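Ribokinase (Cryptococcus neoformans var. grubii serotype A, PDB 6CW5) probably phosphorylates D-ribose at O-5, using ATP and a divalent cation such as magnesium, to give D-ribose 5-phosphate and ADP. Local coordinates at residues A[223-228]-A[259-264]; A[78-83]-A[88-93]. All blocks are in the same frame, centred on the assembly; numbering follows the deposited sequence.

Contact 1: A[223-228]-A[259-264]; sequences KASAGI and KEVGYL
No flat group lies between Ser225, Ile228 and Val261, the three residues that bring helix 220-233 against the chain that leads into edge strand 262-264 of the main sheet; the meeting is made by methyl groups and one hydroxyl. The aromatic ring nearby, that of Tyr263, stands clear of 223-228, touches Gln221 one turn earlier in the helix and joins its OH to Lys250 O in a hydrogen bond. In this PfkB-family kinase the helix packs on a face of the alpha/beta sheet, where 252-255 and 262-264 form its antiparallel end. The two backbones come nearest at Ser225 and Val261, 6.5 Å between their CA atoms.

Both methyls of Val261 lie against the helix. With CG1 anti to the backbone N (chi1 174°), CG1 rests on the CB and OG of Ser225, while CG2 reaches both Ser225 O and Ile228 CG2. The methyls Ile228 CG2 and Val261 CG2 touch at 4.2 Å. Leu253 extends this apolar patch, touching both Ser225 and Ile228, while Leu229 also meets Val261. Ser225 turns its hydroxyl back to its own helix and hydrogen-bonds Gln221 O, which satisfies the group on a face partly lined by hydrocarbon. No hydrogen bond crosses to Val261; Ser225 OG meets its CG1 in van der Waals contact at 3.6 Å.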
ATOM      1  N   LYS A 223     -12.100 -31.567  12.453  1.00 27.65           N
ATOM      2  CA  LYS A 223     -10.914 -31.212  11.669  1.00 26.19           C
ATOM      3  C   LYS A 223     -10.663 -29.720  11.697  1.00 28.30           C
ATOM      4  O   LYS A 223      -9.503 -29.274  11.726  1.00 25.54           O
ATOM      5  CB  LYS A 223     -11.076 -31.666  10.212  1.00 28.14           C
ATOM      6  CG  LYS A 223     -11.123 -33.155  10.006  1.00 34.48           C
ATOM      7  CD  LYS A 223      -9.781 -33.790  10.265  1.00 40.34           C
ATOM      8  CE  LYS A 223      -9.852 -35.287   9.967  1.00 56.87           C
ATOM      9  NZ  LYS A 223      -8.495 -35.885  10.022  1.00 64.11           N
ATOM     10  N   ALA A 224     -11.737 -28.920  11.633  1.00 23.00           N
ATOM     11  CA  ALA A 224     -11.548 -27.474  11.693  1.00 21.77           C
ATOM     12  C   ALA A 224     -11.065 -27.042  13.071  1.00 20.37           C
ATOM     13  O   ALA A 224     -10.256 -26.113  13.171  1.00 24.50           O
ATOM     14  CB  ALA A 224     -12.846 -26.750  11.325  1.00 25.08           C
ATOM     15  N   SER A 225     -11.524 -27.713  14.139  1.00 21.29           N
ATOM     16  CA  SER A 225     -11.048 -27.362  15.483  1.00 23.53           C
ATOM     17  C   SER A 225      -9.558 -27.631  15.609  1.00 22.86           C
ATOM     18  O   SER A 225      -8.800 -26.790  16.116  1.00 25.15           O
ATOM     19  CB  SER A 225     -11.801 -28.156  16.555  1.00 24.59           C
ATOM     20  OG  SER A 225     -13.103 -27.655  16.749  1.00 27.65           O
ATOM     21  N   ALA A 226      -9.126 -28.820  15.175  1.00 24.77           N
ATOM     22  CA  ALA A 226      -7.702 -29.142  15.170  1.00 26.00           C
ATOM     23  C   ALA A 226      -6.935 -28.196  14.265  1.00 25.30           C
ATOM     24  O   ALA A 226      -5.817 -27.781  14.596  1.00 26.40           O
ATOM     25  CB  ALA A 226      -7.473 -30.609  14.756  1.00 24.17           C
ATOM     26  N   GLY A 227      -7.529 -27.804  13.131  1.00 20.79           N
ATOM     27  CA  GLY A 227      -6.851 -26.874  12.239  1.00 20.22           C
ATOM     28  C   GLY A 227      -6.649 -25.507  12.871  1.00 22.11           C
ATOM     29  O   GLY A 227      -5.615 -24.867  12.670  1.00 21.08           O
ATOM     30  N   ILE A 228      -7.625 -25.044  13.654  1.00 21.29           N
ATOM     31  CA  ILE A 228      -7.454 -23.777  14.373  1.00 20.59           C
ATOM     32  C   ILE A 228      -6.294 -23.883  15.357  1.00 21.28           C
ATOM     33  O   ILE A 228      -5.434 -22.994  15.439  1.00 21.76           O
ATOM     34  CB  ILE A 228      -8.751 -23.397  15.103  1.00 20.78           C
ATOM     35  CG1 ILE A 228      -9.811 -22.907  14.107  1.00 22.11           C
ATOM     36  CG2 ILE A 228      -8.468 -22.307  16.143  1.00 19.82           C
ATOM     37  CD1 ILE A 228     -11.213 -22.764  14.784  1.00 20.47           C
ATOM     38  N   LYS A 259      -7.104 -20.481  24.722  1.00 24.49           N
ATOM     39  CA  LYS A 259      -8.330 -20.963  25.339  1.00 21.80           C
ATOM     40  C   LYS A 259      -8.855 -22.187  24.584  1.00 23.30           C
ATOM     41  O   LYS A 259      -8.235 -22.680  23.635  1.00 27.83           O
ATOM     42  CB  LYS A 259      -9.384 -19.853  25.397  1.00 21.74           C
ATOM     43  CG  LYS A 259      -8.919 -18.642  26.208  1.00 31.06           C
ATOM     44  CD  LYS A 259     -10.041 -17.599  26.316  1.00 40.02           C
ATOM     45  CE  LYS A 259      -9.627 -16.358  27.123  1.00 43.46           C
ATOM     46  NZ  LYS A 259     -10.796 -15.435  27.348  1.00 42.33           N
ATOM     47  N   GLU A 260     -10.002 -22.700  25.037  1.00 24.83           N
ATOM     48  CA  GLU A 260     -10.692 -23.783  24.329  1.00 23.02           C
ATOM     49  C   GLU A 260     -11.341 -23.286  23.057  1.00 27.89           C
ATOM     50  O   GLU A 260     -11.928 -22.202  23.031  1.00 27.27           O
ATOM     51  CB  GLU A 260     -11.798 -24.376  25.182  1.00 21.95           C
ATOM     52  CG  GLU A 260     -11.306 -25.153  26.386  1.00 23.04           C
ATOM     53  CD  GLU A 260     -10.746 -26.498  26.010  1.00 29.07           C
ATOM     54  OE1 GLU A 260     -11.023 -27.022  24.882  1.00 23.47           O
ATOM     55  OE2 GLU A 260     -10.023 -27.031  26.856  1.00 28.26           O
ATOM     56  N   VAL A 261     -11.289 -24.110  22.009  1.00 23.32           N
ATOM     57  CA  VAL A 261     -12.086 -23.821  20.815  1.00 25.81           C
ATOM     58  C   VAL A 261     -13.549 -24.035  21.180  1.00 27.82           C
ATOM     59  O   VAL A 261     -13.934 -25.117  21.628  1.00 25.45           O
ATOM     60  CB  VAL A 261     -11.687 -24.724  19.641  1.00 22.51           C
ATOM     61  CG1 VAL A 261     -12.673 -24.503  18.426  1.00 24.51           C
ATOM     62  CG2 VAL A 261     -10.214 -24.511  19.237  1.00 23.26           C
ATOM     63  N   GLY A 262     -14.374 -23.002  21.019  1.00 24.19           N
ATOM     64  CA  GLY A 262     -15.792 -23.113  21.308  1.00 25.46           C
ATOM     65  C   GLY A 262     -16.587 -23.375  20.044  1.00 29.65           C
ATOM     66  O   GLY A 262     -16.223 -22.927  18.973  1.00 28.18           O
ATOM     67  N   TYR A 263     -17.687 -24.119  20.170  1.00 31.64           N
ATOM     68  CA  TYR A 263     -18.538 -24.410  19.024  1.00 26.86           C
ATOM     69  C   TYR A 263     -19.946 -23.906  19.287  1.00 31.18           C
ATOM     70  O   TYR A 263     -20.509 -24.169  20.353  1.00 31.96           O
ATOM     71  CB  TYR A 263     -18.590 -25.913  18.721  1.00 34.44           C
ATOM     72  CG  TYR A 263     -19.620 -26.256  17.685  1.00 36.11           C
ATOM     73  CD1 TYR A 263     -19.370 -26.038  16.342  1.00 31.95           C
ATOM     74  CD2 TYR A 263     -20.851 -26.794  18.049  1.00 42.93           C
ATOM     75  CE1 TYR A 263     -20.302 -26.326  15.399  1.00 34.52           C
ATOM     76  CE2 TYR A 263     -21.796 -27.093  17.102  1.00 40.39           C
ATOM     77  CZ  TYR A 263     -21.514 -26.860  15.781  1.00 36.15           C
ATOM     78  OH  TYR A 263     -22.440 -27.141  14.811  1.00 41.92           O
ATOM     79  N   LEU A 264     -20.514 -23.201  18.310  1.00 31.67           N
ATOM     80  CA  LEU A 264     -21.920 -22.808  18.342  1.00 33.32           C
ATOM     81  C   LEU A 264     -22.643 -23.304  17.099  1.00 34.31           C
ATOM     82  O   LEU A 264     -22.181 -23.059  15.974  1.00 37.24           O
ATOM     83  CB  LEU A 264     -22.078 -21.288  18.444  1.00 33.08           C
ATOM     84  CG  LEU A 264     -21.960 -20.621  19.815  1.00 53.32           C
ATOM     85  CD1 LEU A 264     -20.567 -20.774  20.389  1.00 61.44           C
ATOM     86  CD2 LEU A 264     -22.308 -19.157  19.703  1.00 55.61           C
TER

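Contact 2: A[78-83]-A[88-93]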
ATOM      1  N   TRP A  78     -25.492   5.719  -5.770  1.00 31.22           N
ATOM      2  CA  TRP A  78     -26.682   5.144  -5.143  1.00 32.69           C
ATOM      3  C   TRP A  78     -26.319   4.156  -4.035  1.00 33.14           C
ATOM      4  O   TRP A  78     -27.083   3.995  -3.074  1.00 34.61           O
ATOM      5  CB  TRP A  78     -27.576   4.487  -6.207  1.00 35.66           C
ATOM      6  CG  TRP A  78     -26.944   3.295  -6.899  1.00 37.21           C
ATOM      7  CD1 TRP A  78     -26.130   3.318  -7.987  1.00 39.85           C
ATOM      8  CD2 TRP A  78     -27.092   1.915  -6.539  1.00 35.98           C
ATOM      9  NE1 TRP A  78     -25.760   2.037  -8.331  1.00 34.13           N
ATOM     10  CE2 TRP A  78     -26.343   1.158  -7.459  1.00 37.09           C
ATOM     11  CE3 TRP A  78     -27.797   1.244  -5.536  1.00 38.45           C
ATOM     12  CZ2 TRP A  78     -26.269  -0.240  -7.401  1.00 35.71           C
ATOM     13  CZ3 TRP A  78     -27.730  -0.146  -5.489  1.00 34.70           C
ATOM     14  CH2 TRP A  78     -26.977  -0.865  -6.416  1.00 31.82           C
ATOM     15  N   VAL A  79     -25.157   3.509  -4.128  1.00 28.69           N
ATOM     16  CA  VAL A  79     -24.691   2.656  -3.034  1.00 26.25           C
ATOM     17  C   VAL A  79     -24.204   3.510  -1.870  1.00 29.44           C
ATOM     18  O   VAL A  79     -24.475   3.208  -0.703  1.00 28.19           O
ATOM     19  CB  VAL A  79     -23.588   1.706  -3.521  1.00 27.27           C
ATOM     20  CG1 VAL A  79     -23.151   0.753  -2.388  1.00 26.23           C
ATOM     21  CG2 VAL A  79     -24.056   0.925  -4.766  1.00 27.27           C
ATOM     22  N   LYS A  80     -23.462   4.581  -2.168  1.00 29.61           N
ATOM     23  CA  LYS A  80     -23.064   5.522  -1.122  1.00 32.04           C
ATOM     24  C   LYS A  80     -24.286   6.067  -0.387  1.00 32.60           C
ATOM     25  O   LYS A  80     -24.269   6.226   0.842  1.00 34.67           O
ATOM     26  CB  LYS A  80     -22.245   6.663  -1.736  1.00 29.27           C
ATOM     27  CG  LYS A  80     -21.677   7.679  -0.723  1.00 37.16           C
ATOM     28  CD  LYS A  80     -20.711   8.656  -1.392  1.00 36.97           C
ATOM     29  CE  LYS A  80     -20.393   9.861  -0.481  1.00 36.93           C
ATOM     30  NZ  LYS A  80     -21.550  10.743  -0.285  1.00 38.99           N
ATOM     31  N   GLU A  81     -25.364   6.339  -1.117  1.00 28.71           N
ATOM     32  CA  GLU A  81     -26.564   6.879  -0.477  1.00 31.68           C
ATOM     33  C   GLU A  81     -27.268   5.832   0.381  1.00 34.55           C
ATOM     34  O   GLU A  81     -27.852   6.175   1.414  1.00 40.15           O
ATOM     35  CB  GLU A  81     -27.505   7.430  -1.544  1.00 34.53           C
ATOM     36  CG  GLU A  81     -26.846   8.517  -2.350  1.00 39.05           C
ATOM     37  CD  GLU A  81     -27.746   9.087  -3.410  1.00 49.35           C
ATOM     38  OE1 GLU A  81     -28.596   8.340  -3.940  1.00 57.04           O
ATOM     39  OE2 GLU A  81     -27.604  10.293  -3.699  1.00 47.69           O
ATOM     40  N   MET A  82     -27.242   4.561  -0.037  1.00 37.23           N
ATOM     41  CA  MET A  82     -27.778   3.489   0.801  1.00 31.59           C
ATOM     42  C   MET A  82     -26.984   3.365   2.089  1.00 32.45           C
ATOM     43  O   MET A  82     -27.553   3.227   3.179  1.00 33.79           O
ATOM     44  CB  MET A  82     -27.741   2.151   0.058  1.00 36.64           C
ATOM     45  CG  MET A  82     -28.736   1.970  -1.056  1.00 52.52           C
ATOM     46  SD  MET A  82     -28.608   0.289  -1.725  1.00 58.81           S
ATOM     47  CE  MET A  82     -28.927  -0.688  -0.255  1.00 49.07           C
ATOM     48  N   LEU A  83     -25.657   3.373   1.973  1.00 28.22           N
ATOM     49  CA  LEU A  83     -24.810   3.308   3.160  1.00 29.94           C
ATOM     50  C   LEU A  83     -25.130   4.452   4.109  1.00 29.69           C
ATOM     51  O   LEU A  83     -25.315   4.250   5.315  1.00 32.69           O
ATOM     52  CB  LEU A  83     -23.341   3.348   2.739  1.00 28.31           C
ATOM     53  CG  LEU A  83     -22.790   2.089   2.084  1.00 30.99           C
ATOM     54  CD1 LEU A  83     -21.512   2.433   1.300  1.00 29.97           C
ATOM     55  CD2 LEU A  83     -22.523   1.010   3.157  1.00 27.65           C
ATOM     56  N   VAL A  88     -23.957   4.555   8.042  1.00 31.37           N
ATOM     57  CA  VAL A  88     -22.530   4.369   7.777  1.00 28.53           C
ATOM     58  C   VAL A  88     -21.915   5.705   7.383  1.00 30.69           C
ATOM     59  O   VAL A  88     -22.410   6.386   6.476  1.00 34.74           O
ATOM     60  CB  VAL A  88     -22.318   3.326   6.675  1.00 26.32           C
ATOM     61  CG1 VAL A  88     -20.839   3.162   6.348  1.00 25.33           C
ATOM     62  CG2 VAL A  88     -22.948   1.999   7.085  1.00 29.24           C
ATOM     63  N   GLY A  89     -20.831   6.083   8.055  1.00 28.84           N
ATOM     64  CA  GLY A  89     -20.152   7.316   7.694  1.00 36.39           C
ATOM     65  C   GLY A  89     -19.393   7.153   6.392  1.00 32.91           C
ATOM     66  O   GLY A  89     -18.748   6.134   6.151  1.00 28.26           O
ATOM     67  N   THR A  90     -19.485   8.173   5.527  1.00 31.44           N
ATOM     68  CA  THR A  90     -18.915   8.063   4.188  1.00 28.16           C
ATOM     69  C   THR A  90     -18.006   9.232   3.811  1.00 30.28           C
ATOM     70  O   THR A  90     -17.733   9.421   2.618  1.00 28.18           O
ATOM     71  CB  THR A  90     -20.027   7.954   3.137  1.00 29.79           C
ATOM     72  OG1 THR A  90     -20.841   9.132   3.212  1.00 31.53           O
ATOM     73  CG2 THR A  90     -20.888   6.715   3.388  1.00 31.62           C
ATOM     74  N   ASP A  91     -17.540  10.035   4.780  1.00 28.01           N
ATOM     75  CA  ASP A  91     -16.634  11.129   4.421  1.00 32.08           C
ATOM     76  C   ASP A  91     -15.396  10.622   3.686  1.00 30.15           C
ATOM     77  O   ASP A  91     -14.823  11.345   2.865  1.00 30.50           O
ATOM     78  CB  ASP A  91     -16.188  11.907   5.653  1.00 36.54           C
ATOM     79  CG  ASP A  91     -17.282  12.769   6.230  1.00 44.55           C
ATOM     80  OD1 ASP A  91     -18.408  12.760   5.672  1.00 39.13           O
ATOM     81  OD2 ASP A  91     -17.008  13.447   7.250  1.00 45.76           O
ATOM     82  N   LYS A  92     -14.962   9.400   3.975  1.00 25.94           N
ATOM     83  CA  LYS A  92     -13.767   8.826   3.367  1.00 25.89           C
ATOM     84  C   LYS A  92     -14.096   7.904   2.207  1.00 28.88           C
ATOM     85  O   LYS A  92     -13.220   7.156   1.764  1.00 24.61           O
ATOM     86  CB  LYS A  92     -12.954   8.057   4.409  1.00 26.91           C
ATOM     87  CG  LYS A  92     -12.588   8.889   5.648  1.00 37.11           C
ATOM     88  CD  LYS A  92     -11.534   9.915   5.349  1.00 53.31           C
ATOM     89  CE  LYS A  92     -11.002  10.531   6.653  1.00 70.45           C
ATOM     90  NZ  LYS A  92     -12.036  11.328   7.392  1.00 73.43           N
ATOM     91  N   LEU A  93     -15.336   7.924   1.718  1.00 24.01           N
ATOM     92  CA  LEU A  93     -15.734   7.125   0.556  1.00 22.93           C
ATOM     93  C   LEU A  93     -15.656   8.061  -0.647  1.00 25.55           C
ATOM     94  O   LEU A  93     -16.555   8.878  -0.891  1.00 28.66           O
ATOM     95  CB  LEU A  93     -17.117   6.510   0.742  1.00 23.39           C
ATOM     96  CG  LEU A  93     -17.594   5.642  -0.436  1.00 25.91           C
ATOM     97  CD1 LEU A  93     -16.639   4.475  -0.665  1.00 28.34           C
ATOM     98  CD2 LEU A  93     -18.992   5.128  -0.197  1.00 29.41           C
TER
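Leu83 and Val88 close the turn that leads out of helix 77-85 in a beta-alpha-beta crossover, in which strands 66-73 and 93-96 run parallel and adjacent at one edge of the main sheet. The example illustrates how such a connection can be compact around Leu83 and looser toward the end of a lysine, Lys80.

In the compact part, the carbonyl of Leu83 receives the amide of Val88, five residues on, in a bond of 3.1 Å between Val88 N and Leu83 O. It is bent (148° at the hydrogen), and the donor stands 37° out of the carbonyl plane. The chain returns so closely that Val88 CB is 3.4 Å from Leu83 O, while the CB atoms of Leu83 and Val88 lie 4.1 Å apart. Leu93 arrives nearly at right angles to Leu83, its CD2 4.0 Å from Leu83 CD1. The same methyl is met by the first carbons of Lys80, which leaves its helix in an extended conformation (chi1 -176°) and brings CG to 3.7 Å from Leu93 CD2. Leu68 and Met318 add to the packing around Leu83, Ala56 and Ala60 to that around Val88. Leu83 also comes close to Ala53, a predicted substrate-site residue.

The contact loosens toward the end of Lys80 and the exposed Asp91 and Lys92, which a type I turn from Thr90 to Leu93 carries. Lys80 bends at its last torsion, and its ammonium forms a salt bridge with Glu84. The same carboxylate oxygen, OE2, is hydrogen-bonded to Thr90 OG1, so Glu84 joins helix to loop, whereas Lys80 CE merely passes Thr90 OG1 at 3.8 Å.

The two contacts show two ways of placing a helix at the ends of one fold: in contact 1 it packs on a sequence-distant segment, in contact 2 on the loop that follows it. Contact 2 comes first along the chain and is complete before contact 1 begins. Their centres lie about 37 Å apart on opposite sides of the chain's centre, and about 25 Å separates their nearest atoms. What they share is the nine-stranded mixed sheet. Contact 2 sits at its 93-96 edge, close to a predicted substrate residue, and contact 1 at its 262-264 edge, nearer the nucleotide-binding residues.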